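Local coordinates for protein putative oxidoreductase (Gluconobacter oxydans, PDB 3WJ7) that probably acts as a nicotinamide-cofactor-dependent oxidoreductase on aldehyde or ketone substrates, as a member of the short-chain dehydrogenase/reductase family, at residues 34-39 / 223-228; 53-58 / 186-191; 149-154 / 296-301; 256-261 / 323-328. All coordinates share one frame; numbering follows the deposited sequence.

Interaction 1. Residues 34-39 / 223-228; sequences EERGHR and VAEGHA
E225 and A228, one turn apart on helix 220-233, receive the side chain of R36, in the turn just past helix 24-35. E225 comes first: its CG is anti to the backbone N (chi1 164°), and a bend at chi2 lifts the carboxylate to meet the arginine, whose long arm it crosses at about a right angle. The grip is end-on and twofold. R36 NH1 donates to E225 OE1 at 2.8 Å, R36 NH2 to E225 OE2 at 2.8 Å, and both oxygens are met on their syn sides. The guanidinium and carboxylate planes lie 51° apart, so this salt bridge is twisted rather than flat. Further along, the methyl of A228 sits over one guanidinium face, its CB 3.5 Å from R36 NE. That same NE forms a second salt bridge, with E232 on the same helix. With R36 cut back to an alanine, the E225 carboxylate would probably lose its mate and the A228 methyl the guanidinium lying over it. Beyond R36, G37 ends helix 24-35 in a Schellman motif. The arrangement fits the NAD(P)-binding Rossmann fold, where helices flanking the parallel sheet pack together, here also through A224 and A228 on V32.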
loop_
_atom_site.group_PDB
_atom_site.type_symbol
_atom_site.label_atom_id
_atom_site.label_comp_id
_atom_site.label_asym_id
_atom_site.label_seq_id
_atom_site.Cartn_x
_atom_site.Cartn_y
_atom_site.Cartn_z
ATOM N N GLU A 34 26.203 -23.758 15.933
ATOM C CA GLU A 34 27.424 -23.605 16.705
ATOM C C GLU A 34 27.733 -24.857 17.558
ATOM O O GLU A 34 28.873 -25.309 17.568
ATOM C CB GLU A 34 27.347 -22.369 17.585
ATOM C CG GLU A 34 28.652 -22.040 18.296
ATOM C CD GLU A 34 29.576 -21.183 17.450
ATOM O OE1 GLU A 34 29.061 -20.271 16.742
ATOM O OE2 GLU A 34 30.812 -21.416 17.504
ATOM N N GLU A 35 26.725 -25.407 18.250
ATOM C CA GLU A 35 26.908 -26.576 19.127
ATOM C C GLU A 35 27.171 -27.830 18.304
ATOM O O GLU A 35 27.797 -28.777 18.785
ATOM C CB GLU A 35 25.712 -26.777 20.085
ATOM C CG GLU A 35 25.378 -25.533 20.926
ATOM C CD GLU A 35 24.190 -25.714 21.877
ATOM O OE1 GLU A 35 24.228 -26.639 22.725
ATOM O OE2 GLU A 35 23.221 -24.918 21.800
ATOM N N ARG A 36 26.688 -27.825 17.065
ATOM C CA ARG A 36 27.086 -28.815 16.076
ATOM C C ARG A 36 28.479 -28.550 15.407
ATOM O O ARG A 36 28.891 -29.299 14.525
ATOM C CB ARG A 36 25.982 -28.956 15.018
ATOM C CG ARG A 36 25.093 -30.195 15.168
ATOM C CD ARG A 36 23.960 -30.033 14.200
ATOM N NE ARG A 36 22.842 -30.975 14.251
ATOM C CZ ARG A 36 21.890 -31.038 15.189
ATOM N NH1 ARG A 36 21.906 -30.289 16.297
ATOM N NH2 ARG A 36 20.901 -31.897 15.020
ATOM N N GLY A 37 29.173 -27.481 15.825
ATOM C CA GLY A 37 30.481 -27.053 15.277
ATOM C C GLY A 37 30.652 -26.644 13.800
ATOM O O GLY A 37 31.653 -26.974 13.176
ATOM N N HIS A 38 29.693 -25.922 13.232
ATOM C CA HIS A 38 29.928 -25.217 11.977
ATOM C C HIS A 38 30.772 -24.002 12.258
ATOM O O HIS A 38 30.751 -23.483 13.375
ATOM C CB HIS A 38 28.596 -24.762 11.389
ATOM C CG HIS A 38 27.755 -25.890 10.909
ATOM N ND1 HIS A 38 27.308 -25.979 9.611
ATOM C CD2 HIS A 38 27.324 -27.010 11.535
ATOM C CE1 HIS A 38 26.619 -27.098 9.462
ATOM N NE2 HIS A 38 26.620 -27.745 10.614
ATOM N N ARG A 39 31.503 -23.529 11.260
ATOM C CA ARG A 39 32.121 -22.215 11.372
ATOM C C ARG A 39 31.104 -21.193 10.870
ATOM O O ARG A 39 30.677 -21.231 9.710
ATOM C CB ARG A 39 33.435 -22.104 10.575
ATOM C CG ARG A 39 34.073 -23.418 10.152
ATOM C CD ARG A 39 35.466 -23.148 9.589
ATOM N NE ARG A 39 36.267 -24.354 9.329
ATOM C CZ ARG A 39 37.583 -24.356 9.087
ATOM N NH1 ARG A 39 38.275 -23.219 9.075
ATOM N NH2 ARG A 39 38.215 -25.502 8.858
ATOM N N VAL A 223 12.242 -25.566 16.287
ATOM C CA VAL A 223 12.410 -24.992 14.968
ATOM C C VAL A 223 13.883 -25.019 14.590
ATOM O O VAL A 223 14.255 -25.438 13.477
ATOM C CB VAL A 223 11.952 -23.524 14.958
ATOM C CG1 VAL A 223 12.349 -22.816 13.661
ATOM C CG2 VAL A 223 10.458 -23.460 15.178
ATOM N N ALA A 224 14.704 -24.538 15.527
ATOM C CA ALA A 224 16.134 -24.423 15.320
ATOM C C ALA A 224 16.746 -25.773 14.977
ATOM O O ALA A 224 17.483 -25.919 13.988
ATOM C CB ALA A 224 16.815 -23.794 16.541
ATOM N N GLU A 225 16.423 -26.768 15.784
ATOM C CA GLU A 225 17.002 -28.079 15.628
ATOM C C GLU A 225 16.554 -28.596 14.262
ATOM O O GLU A 225 17.366 -29.137 13.479
ATOM C CB GLU A 225 16.540 -28.982 16.794
ATOM C CG GLU A 225 16.733 -30.495 16.613
ATOM C CD GLU A 225 18.194 -31.004 16.561
ATOM O OE1 GLU A 225 19.165 -30.261 16.894
ATOM O OE2 GLU A 225 18.354 -32.195 16.188
ATOM N N GLY A 226 15.272 -28.413 13.966
ATOM C CA GLY A 226 14.722 -28.874 12.695
ATOM C C GLY A 226 15.449 -28.305 11.479
ATOM O O GLY A 226 15.538 -28.971 10.450
ATOM N N HIS A 227 15.983 -27.083 11.581
ATOM C CA HIS A 227 16.807 -26.552 10.502
ATOM C C HIS A 227 18.070 -27.402 10.338
ATOM O O HIS A 227 18.509 -27.663 9.220
ATOM C CB HIS A 227 17.238 -25.111 10.775
ATOM C CG HIS A 227 16.163 -24.091 10.591
ATOM N ND1 HIS A 227 16.219 -23.124 9.608
ATOM C CD2 HIS A 227 15.041 -23.839 11.300
ATOM C CE1 HIS A 227 15.155 -22.345 9.696
ATOM N NE2 HIS A 227 14.424 -22.761 10.712
ATOM N N ALA A 228 18.669 -27.825 11.452
ATOM C CA ALA A 228 19.915 -28.578 11.360
ATOM C C ALA A 228 19.648 -29.914 10.692
ATOM O O ALA A 228 20.408 -30.359 9.814
ATOM C CB ALA A 228 20.565 -28.741 12.729
#

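Interaction 2. Residues 53-58 / 186-191; sequences IAELNA and GPRDIK
E55 and R188 reach each other from two irregular loops, neither with helix or strand. In residues 53-58 the chain turns tightly about A54 and E55, with L56 N bonded to I53 O. In residues 186-191, R188 has a left-handed backbone conformation (phi 69°), and D189 next to it is the centre of an inverse gamma turn. The side chains approach from opposite directions. E55 runs extended beyond CG, while R188 starts with CG beside its backbone N (chi1 -66°) and bends at chi2 before stretching out toward the glutamate. A single nitrogen makes the salt bridge: R188 NH2 donates to E55 OE2. The modelled separation of NH2 and OE2, 2.4 Å, is doubtfully short at this resolution. E55 OE2 stands at the guanidinium edge, near its plane, but the carboxylate is turned 78° from that plane, so the two groups do not pair flat. R31 of helix 24-35 lies beside both, adding a long, weak ion pair to E55 OE1, so two arginines gather round one carboxylate. L56 packs on this same helix and on L42 of strand 39-44, whereas R188 touches W334 of helix 324-337 at the other end of the bridge.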
loop_
_atom_site.group_PDB
_atom_site.type_symbol
_atom_site.label_atom_id
_atom_site.label_comp_id
_atom_site.label_asym_id
_atom_site.label_seq_id
_atom_site.Cartn_x
_atom_site.Cartn_y
_atom_site.Cartn_z
ATOM N N ILE A 53 23.924 -11.966 20.187
ATOM C CA ILE A 53 24.945 -12.348 19.226
ATOM C C ILE A 53 26.281 -12.606 19.904
ATOM O O ILE A 53 26.800 -13.705 19.785
ATOM C CB ILE A 53 25.143 -11.260 18.143
ATOM C CG1 ILE A 53 24.245 -11.515 16.948
ATOM C CG2 ILE A 53 26.594 -11.206 17.653
ATOM C CD1 ILE A 53 24.675 -10.691 15.759
ATOM N N ALA A 54 26.838 -11.607 20.599
ATOM C CA ALA A 54 28.239 -11.678 21.064
ATOM C C ALA A 54 28.585 -13.038 21.685
ATOM O O ALA A 54 29.721 -13.490 21.600
ATOM C CB ALA A 54 28.574 -10.527 22.001
ATOM N N GLU A 55 27.577 -13.687 22.271
ATOM C CA GLU A 55 27.602 -15.114 22.646
ATOM C C GLU A 55 28.295 -16.062 21.664
ATOM O O GLU A 55 28.884 -17.055 22.073
ATOM C CB GLU A 55 26.171 -15.619 22.837
ATOM C CG GLU A 55 25.843 -16.058 24.248
ATOM C CD GLU A 55 24.436 -16.604 24.353
ATOM O OE1 GLU A 55 23.920 -17.140 23.341
ATOM O OE2 GLU A 55 23.850 -16.493 25.450
ATOM N N LEU A 56 28.197 -15.772 20.374
ATOM C CA LEU A 56 28.733 -16.650 19.340
ATOM C C LEU A 56 30.066 -16.125 18.835
ATOM O O LEU A 56 30.172 -14.978 18.414
ATOM C CB LEU A 56 27.751 -16.748 18.171
ATOM C CG LEU A 56 26.269 -17.008 18.467
ATOM C CD1 LEU A 56 25.391 -16.411 17.379
ATOM C CD2 LEU A 56 25.999 -18.494 18.630
ATOM N N ASN A 57 31.097 -16.952 18.903
ATOM C CA ASN A 57 32.323 -16.620 18.207
ATOM C C ASN A 57 31.945 -16.798 16.750
ATOM O O ASN A 57 31.600 -17.901 16.311
ATOM C CB ASN A 57 33.537 -17.476 18.653
ATOM C CG ASN A 57 33.298 -18.981 18.541
ATOM O OD1 ASN A 57 32.347 -19.524 19.106
ATOM N ND2 ASN A 57 34.185 -19.664 17.825
ATOM N N ALA A 58 31.916 -15.683 16.030
ATOM C CA ALA A 58 31.396 -15.687 14.674
ATOM C C ALA A 58 31.973 -14.567 13.823
ATOM O O ALA A 58 32.109 -13.418 14.277
ATOM C CB ALA A 58 29.876 -15.606 14.706
ATOM N N GLY A 186 8.973 -19.456 22.985
ATOM C CA GLY A 186 10.015 -19.956 23.856
ATOM C C GLY A 186 10.777 -18.878 24.573
ATOM O O GLY A 186 10.314 -17.722 24.643
ATOM N N PRO A 187 11.945 -19.235 25.110
ATOM C CA PRO A 187 12.714 -18.249 25.863
ATOM C C PRO A 187 13.420 -17.302 24.922
ATOM O O PRO A 187 13.502 -17.571 23.726
ATOM C CB PRO A 187 13.707 -19.108 26.661
ATOM C CG PRO A 187 13.858 -20.352 25.871
ATOM C CD PRO A 187 12.501 -20.587 25.243
ATOM N N ARG A 188 13.899 -16.184 25.454
ATOM C CA ARG A 188 14.645 -15.189 24.670
ATOM C C ARG A 188 13.779 -14.460 23.647
ATOM O O ARG A 188 14.239 -14.136 22.553
ATOM C CB ARG A 188 15.809 -15.826 23.940
ATOM C CG ARG A 188 16.881 -16.358 24.819
ATOM C CD ARG A 188 18.138 -15.897 24.158
ATOM N NE ARG A 188 19.288 -16.605 24.682
ATOM C CZ ARG A 188 20.530 -16.150 24.585
ATOM N NH1 ARG A 188 20.768 -14.979 23.986
ATOM N NH2 ARG A 188 21.521 -16.868 25.089
ATOM N N ASP A 189 12.539 -14.181 24.008
ATOM C CA ASP A 189 11.665 -13.521 23.091
ATOM C C ASP A 189 11.726 -12.027 23.398
ATOM O O ASP A 189 10.848 -11.458 24.042
ATOM C CB ASP A 189 10.260 -14.097 23.145
ATOM C CG ASP A 189 9.452 -13.696 21.948
ATOM O OD1 ASP A 189 10.020 -12.937 21.122
ATOM O OD2 ASP A 189 8.269 -14.119 21.826
ATOM N N ILE A 190 12.791 -11.428 22.882
ATOM C CA ILE A 190 13.319 -10.148 23.304
ATOM C C ILE A 190 12.446 -8.966 22.889
ATOM O O ILE A 190 12.141 -8.100 23.702
ATOM C CB ILE A 190 14.758 -10.046 22.778
ATOM C CG1 ILE A 190 15.648 -10.945 23.663
ATOM C CG2 ILE A 190 15.209 -8.590 22.655
ATOM C CD1 ILE A 190 16.976 -11.345 23.068
ATOM N N LYS A 191 12.018 -8.951 21.633
ATOM C CA LYS A 191 11.203 -7.866 21.127
ATOM C C LYS A 191 9.803 -7.848 21.720
ATOM O O LYS A 191 9.199 -6.762 21.861
ATOM C CB LYS A 191 11.060 -8.004 19.605
ATOM C CG LYS A 191 10.174 -6.935 18.992
ATOM C CD LYS A 191 9.835 -7.229 17.548
ATOM C CE LYS A 191 8.603 -6.446 17.126
ATOM N NZ LYS A 191 8.934 -5.654 15.909
#

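Interaction 3. Residues 149-154 / 296-301; sequences QVIGIY and RETLAM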
loop_
_atom_site.group_PDB
_atom_site.type_symbol
_atom_site.label_atom_id
_atom_site.label_comp_id
_atom_site.label_asym_id
_atom_site.label_seq_id
_atom_site.Cartn_x
_atom_site.Cartn_y
_atom_site.Cartn_z
ATOM N N GLN A 149 -6.456 -17.227 -2.525
ATOM C CA GLN A 149 -6.952 -17.423 -1.178
ATOM C C GLN A 149 -6.057 -16.916 -0.055
ATOM O O GLN A 149 -6.297 -17.231 1.100
ATOM C CB GLN A 149 -7.438 -18.843 -0.930
ATOM C CG GLN A 149 -6.698 -19.965 -1.621
ATOM C CD GLN A 149 -7.377 -21.288 -1.324
ATOM O OE1 GLN A 149 -6.726 -22.282 -1.006
ATOM N NE2 GLN A 149 -8.708 -21.288 -1.380
ATOM N N VAL A 150 -5.051 -16.107 -0.367
ATOM C CA VAL A 150 -4.205 -15.585 0.702
ATOM C C VAL A 150 -4.694 -14.212 1.157
ATOM O O VAL A 150 -5.112 -13.414 0.346
ATOM C CB VAL A 150 -2.736 -15.594 0.294
ATOM C CG1 VAL A 150 -1.972 -14.512 1.025
ATOM C CG2 VAL A 150 -2.152 -16.976 0.544
ATOM N N ILE A 151 -4.689 -13.962 2.461
ATOM C CA ILE A 151 -5.557 -12.927 2.992
ATOM C C ILE A 151 -4.858 -11.615 3.361
ATOM O O ILE A 151 -5.413 -10.509 3.070
ATOM C CB ILE A 151 -6.545 -13.502 4.067
ATOM C CG1 ILE A 151 -7.841 -13.932 3.373
ATOM C CG2 ILE A 151 -6.884 -12.534 5.191
ATOM C CD1 ILE A 151 -8.126 -13.278 2.013
ATOM N N GLY A 152 -3.660 -11.705 3.959
ATOM C CA GLY A 152 -2.961 -10.465 4.325
ATOM C C GLY A 152 -1.601 -10.310 3.665
ATOM O O GLY A 152 -1.111 -11.211 2.961
ATOM N N ILE A 153 -0.978 -9.177 3.904
ATOM C CA ILE A 153 0.256 -8.896 3.269
ATOM C C ILE A 153 1.319 -9.787 3.891
ATOM O O ILE A 153 2.158 -10.287 3.183
ATOM C CB ILE A 153 0.575 -7.371 3.283
ATOM C CG1 ILE A 153 -0.276 -6.690 2.204
ATOM C CG2 ILE A 153 2.012 -7.120 2.843
ATOM C CD1 ILE A 153 -0.598 -5.210 2.411
ATOM N N TYR A 154 1.239 -10.056 5.191
ATOM C CA TYR A 154 2.221 -10.917 5.829
ATOM C C TYR A 154 2.252 -12.281 5.151
ATOM O O TYR A 154 3.304 -12.771 4.809
ATOM C CB TYR A 154 2.022 -11.094 7.362
ATOM C CG TYR A 154 2.928 -12.225 7.913
ATOM C CD1 TYR A 154 4.329 -12.054 8.010
ATOM C CD2 TYR A 154 2.394 -13.486 8.262
ATOM C CE1 TYR A 154 5.160 -13.082 8.442
ATOM C CE2 TYR A 154 3.218 -14.508 8.713
ATOM C CZ TYR A 154 4.597 -14.307 8.803
ATOM O OH TYR A 154 5.417 -15.329 9.275
ATOM N N ARG A 296 -16.859 -10.221 3.986
ATOM C CA ARG A 296 -17.277 -11.633 4.181
ATOM C C ARG A 296 -16.345 -12.659 3.551
ATOM O O ARG A 296 -16.006 -13.653 4.190
ATOM C CB ARG A 296 -18.682 -11.880 3.667
ATOM C CG ARG A 296 -19.713 -11.041 4.405
ATOM C CD ARG A 296 -21.044 -11.101 3.700
ATOM N NE ARG A 296 -20.970 -10.464 2.391
ATOM C CZ ARG A 296 -22.012 -10.240 1.604
ATOM N NH1 ARG A 296 -23.211 -10.619 1.984
ATOM N NH2 ARG A 296 -21.839 -9.625 0.440
ATOM N N GLU A 297 -15.918 -12.425 2.315
ATOM C CA GLU A 297 -14.973 -13.321 1.614
ATOM C C GLU A 297 -13.636 -13.398 2.367
ATOM O O GLU A 297 -12.956 -14.415 2.366
ATOM C CB GLU A 297 -14.770 -12.880 0.128
ATOM C CG GLU A 297 -14.132 -13.937 -0.795
ATOM C CD GLU A 297 -13.323 -13.377 -1.991
ATOM O OE1 GLU A 297 -12.143 -12.943 -1.822
ATOM O OE2 GLU A 297 -13.856 -13.404 -3.132
ATOM N N THR A 298 -13.266 -12.316 3.028
ATOM C CA THR A 298 -12.059 -12.307 3.843
ATOM C C THR A 298 -12.209 -13.140 5.106
ATOM O O THR A 298 -11.387 -14.014 5.385
ATOM C CB THR A 298 -11.569 -10.865 4.114
ATOM O OG1 THR A 298 -10.545 -10.621 3.158
ATOM C CG2 THR A 298 -10.914 -10.680 5.496
ATOM N N LEU A 299 -13.274 -12.875 5.845
ATOM C CA LEU A 299 -13.582 -13.599 7.037
ATOM C C LEU A 299 -13.660 -15.120 6.830
ATOM O O LEU A 299 -13.249 -15.881 7.702
ATOM C CB LEU A 299 -14.878 -13.058 7.615
ATOM C CG LEU A 299 -15.266 -13.581 8.988
ATOM C CD1 LEU A 299 -14.272 -13.193 10.082
ATOM C CD2 LEU A 299 -16.645 -13.075 9.329
ATOM N N ALA A 300 -14.151 -15.568 5.675
ATOM C CA ALA A 300 -14.347 -16.999 5.449
ATOM C C ALA A 300 -13.024 -17.720 5.271
ATOM O O ALA A 300 -12.950 -18.908 5.508
ATOM C CB ALA A 300 -15.284 -17.262 4.275
ATOM N N MET A 301 -11.980 -17.009 4.886
ATOM C CA MET A 301 -10.654 -17.599 4.805
ATOM C C MET A 301 -9.983 -17.641 6.163
ATOM O O MET A 301 -9.416 -18.662 6.575
ATOM C CB MET A 301 -9.754 -16.785 3.859
ATOM C CG MET A 301 -10.287 -16.582 2.441
ATOM S SD MET A 301 -10.539 -18.116 1.515
ATOM C CE MET A 301 -9.049 -19.035 1.926
#
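M301 faces Q149 and I151 with different parts of its side chain. The start of the methionine crosses I151 obliquely, its CB 3.5 Å from I151 CG1. Beyond CG the chain curls, bent at both chi2 (-61°) and chi3 (-43°), which swings the methyl round to Q149. There M301 CE abuts Q149 CB at 3.3 Å and SD stands 4.0 Å from the same CB, the glutamine passing at about a right angle; the CE also comes near Q149 O. Residues 149-154 lead into helix 153-172, with G152 as its N-cap and Y154 at the place of the tyrosine in the YxxxK signature of short-chain dehydrogenases, so helix 296-302 packs on the approach to that helix. A glycine in place of M301 would probably open a gap beside I151 CG1 and take away the methyl that Q149 CB rests on. One turn back along the helix, T298 meets the far end of the isoleucine, its OG1 3.8 Å from I151 CD1, a contact without hydrogen bonding. W91 of a second subunit packs on both I151 and T298, while F288 of a third subunit touches T298 and G289 of that subunit touches I151.

Interaction 4. Residues 256-261 / 323-328; sequences VSQIAG and PARDAV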
loop_
_atom_site.group_PDB
_atom_site.type_symbol
_atom_site.label_atom_id
_atom_site.label_comp_id
_atom_site.label_asym_id
_atom_site.label_seq_id
_atom_site.Cartn_x
_atom_site.Cartn_y
_atom_site.Cartn_z
ATOM N N VAL A 256 -1.384 -20.653 29.718
ATOM C CA VAL A 256 -0.673 -19.458 30.186
ATOM C C VAL A 256 -1.159 -19.105 31.585
ATOM O O VAL A 256 -0.371 -18.972 32.504
ATOM C CB VAL A 256 -0.823 -18.219 29.224
ATOM C CG1 VAL A 256 -0.181 -16.980 29.813
ATOM C CG2 VAL A 256 -0.198 -18.474 27.864
ATOM N N SER A 257 -2.462 -18.969 31.736
ATOM C CA SER A 257 -3.028 -18.536 32.992
ATOM C C SER A 257 -2.804 -19.483 34.129
ATOM O O SER A 257 -2.544 -19.025 35.246
ATOM C CB SER A 257 -4.507 -18.282 32.838
ATOM O OG SER A 257 -4.644 -17.212 31.918
ATOM N N GLN A 258 -2.932 -20.786 33.858
ATOM C CA GLN A 258 -2.718 -21.778 34.909
ATOM C C GLN A 258 -1.245 -21.838 35.354
ATOM O O GLN A 258 -0.996 -21.871 36.544
ATOM C CB GLN A 258 -3.364 -23.148 34.608
ATOM C CG GLN A 258 -2.487 -24.263 34.054
ATOM C CD GLN A 258 -3.313 -25.354 33.348
ATOM O OE1 GLN A 258 -2.861 -26.494 33.202
ATOM N NE2 GLN A 258 -4.526 -25.005 32.903
ATOM N N ILE A 259 -0.303 -21.774 34.412
ATOM C CA ILE A 259 1.124 -21.704 34.698
ATOM C C ILE A 259 1.517 -20.387 35.402
ATOM O O ILE A 259 2.406 -20.368 36.276
ATOM C CB ILE A 259 1.964 -21.833 33.411
ATOM C CG1 ILE A 259 1.784 -23.193 32.734
ATOM C CG2 ILE A 259 3.448 -21.681 33.716
ATOM C CD1 ILE A 259 1.996 -23.136 31.230
ATOM N N ALA A 260 0.879 -19.285 35.020
ATOM C CA ALA A 260 1.244 -17.992 35.579
ATOM C C ALA A 260 0.491 -17.706 36.873
ATOM O O ALA A 260 0.635 -16.615 37.431
ATOM C CB ALA A 260 0.990 -16.889 34.574
ATOM N N GLY A 261 -0.311 -18.674 37.339
ATOM C CA GLY A 261 -1.193 -18.496 38.515
ATOM C C GLY A 261 -2.198 -17.335 38.436
ATOM O O GLY A 261 -2.432 -16.641 39.436
ATOM N N PRO A 323 6.261 -30.761 23.614
ATOM C CA PRO A 323 4.876 -30.252 23.485
ATOM C C PRO A 323 4.752 -28.740 23.738
ATOM O O PRO A 323 5.720 -28.113 24.213
ATOM C CB PRO A 323 4.116 -31.048 24.540
ATOM C CG PRO A 323 5.154 -31.492 25.531
ATOM C CD PRO A 323 6.436 -31.658 24.775
ATOM N N ALA A 324 3.582 -28.167 23.423
ATOM C CA ALA A 324 3.369 -26.703 23.479
ATOM C C ALA A 324 3.515 -26.142 24.894
ATOM O O ALA A 324 3.987 -25.022 25.084
ATOM C CB ALA A 324 2.007 -26.325 22.923
ATOM N N ARG A 325 3.100 -26.924 25.884
ATOM C CA ARG A 325 3.230 -26.509 27.251
ATOM C C ARG A 325 4.687 -26.271 27.630
ATOM O O ARG A 325 4.991 -25.408 28.424
ATOM C CB ARG A 325 2.536 -27.499 28.175
ATOM C CG ARG A 325 3.125 -27.580 29.577
ATOM C CD ARG A 325 2.258 -28.409 30.499
ATOM N NE ARG A 325 1.162 -27.593 30.996
ATOM C CZ ARG A 325 -0.096 -27.753 30.633
ATOM N NH1 ARG A 325 -0.408 -28.725 29.785
ATOM N NH2 ARG A 325 -1.021 -26.950 31.129
ATOM N N ASP A 326 5.601 -26.999 27.034
ATOM C CA ASP A 326 7.004 -26.765 27.339
ATOM C C ASP A 326 7.456 -25.388 26.824
ATOM O O ASP A 326 8.217 -24.670 27.508
ATOM C CB ASP A 326 7.882 -27.906 26.790
ATOM C CG ASP A 326 7.807 -29.218 27.648
ATOM O OD1 ASP A 326 6.890 -29.381 28.508
ATOM O OD2 ASP A 326 8.688 -30.107 27.441
ATOM N N ALA A 327 6.992 -25.024 25.626
ATOM C CA ALA A 327 7.392 -23.760 25.038
ATOM C C ALA A 327 6.839 -22.571 25.793
ATOM O O ALA A 327 7.557 -21.570 25.987
ATOM C CB ALA A 327 6.989 -23.670 23.583
ATOM N N VAL A 328 5.582 -22.679 26.195
ATOM C CA VAL A 328 4.890 -21.623 26.925
ATOM C C VAL A 328 5.520 -21.415 28.314
ATOM O O VAL A 328 5.747 -20.282 28.740
ATOM C CB VAL A 328 3.376 -21.966 27.076
ATOM C CG1 VAL A 328 2.669 -20.995 28.003
ATOM C CG2 VAL A 328 2.691 -22.033 25.719
#
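V256 and I259 of helix 249-259 both touch V328 of helix 324-337, in a helix-helix packing that probably belongs to the C-terminal, substrate-binding part of an extended short-chain dehydrogenase. The close-packed side is wholly apolar. V328 holds CG1 anti to its backbone N (chi1 172°), and this one methyl serves both partners: V328 CG1 lies 3.8 Å from V256 CG2 and 3.9 Å from I259 CD1. The two valine side chains cross at about a right angle, whereas the isoleucine, its CG1 beside the backbone N, extends its terminal methyl to the same V328 methyl group. The apolar patch continues beyond the pair of segments, with L252 and M255 against V328, I332 against V256, and I199 and C202 of helix 194-203 also on V256. A bound mercury ion lies about 6 Å from the V256 side chain.

The other side of the contact is looser and exposed, carried by the long polar chains of Q258 and R325. R325 leaves its helix with CG anti to the backbone N, then bends at chi3 (-82°) to turn its guanidinium toward the glutamine; the amide and guanidinium planes are 26° apart. Q258 OE1 stands 2.8 Å from R325 NH2, yet the angle is poor and the pair does not qualify as a hydrogen bond.

Interactions 1 and 2 are charged and lie on one side of the chain, about 14 Å apart between centres. R36 follows the end of helix 24-35, whose R31 lies beside the E55-R188 bridge and on which L56 packs, touching E34. Interaction 1 ties two Rossmann helices with a two-pronged bridge, partly buried; interaction 2 joins two surface loops through a single nitrogen. Interactions 3 and 4, both partly buried, rest chiefly on apolar packing: interaction 3 is flanked by other subunits, whereas interaction 4 lies within one chain. Helix 324-337 connects interactions 2 and 4, W334 reaching the former and V328 the latter. Interaction 3 lies across the chain's centre from interactions 1 and 2.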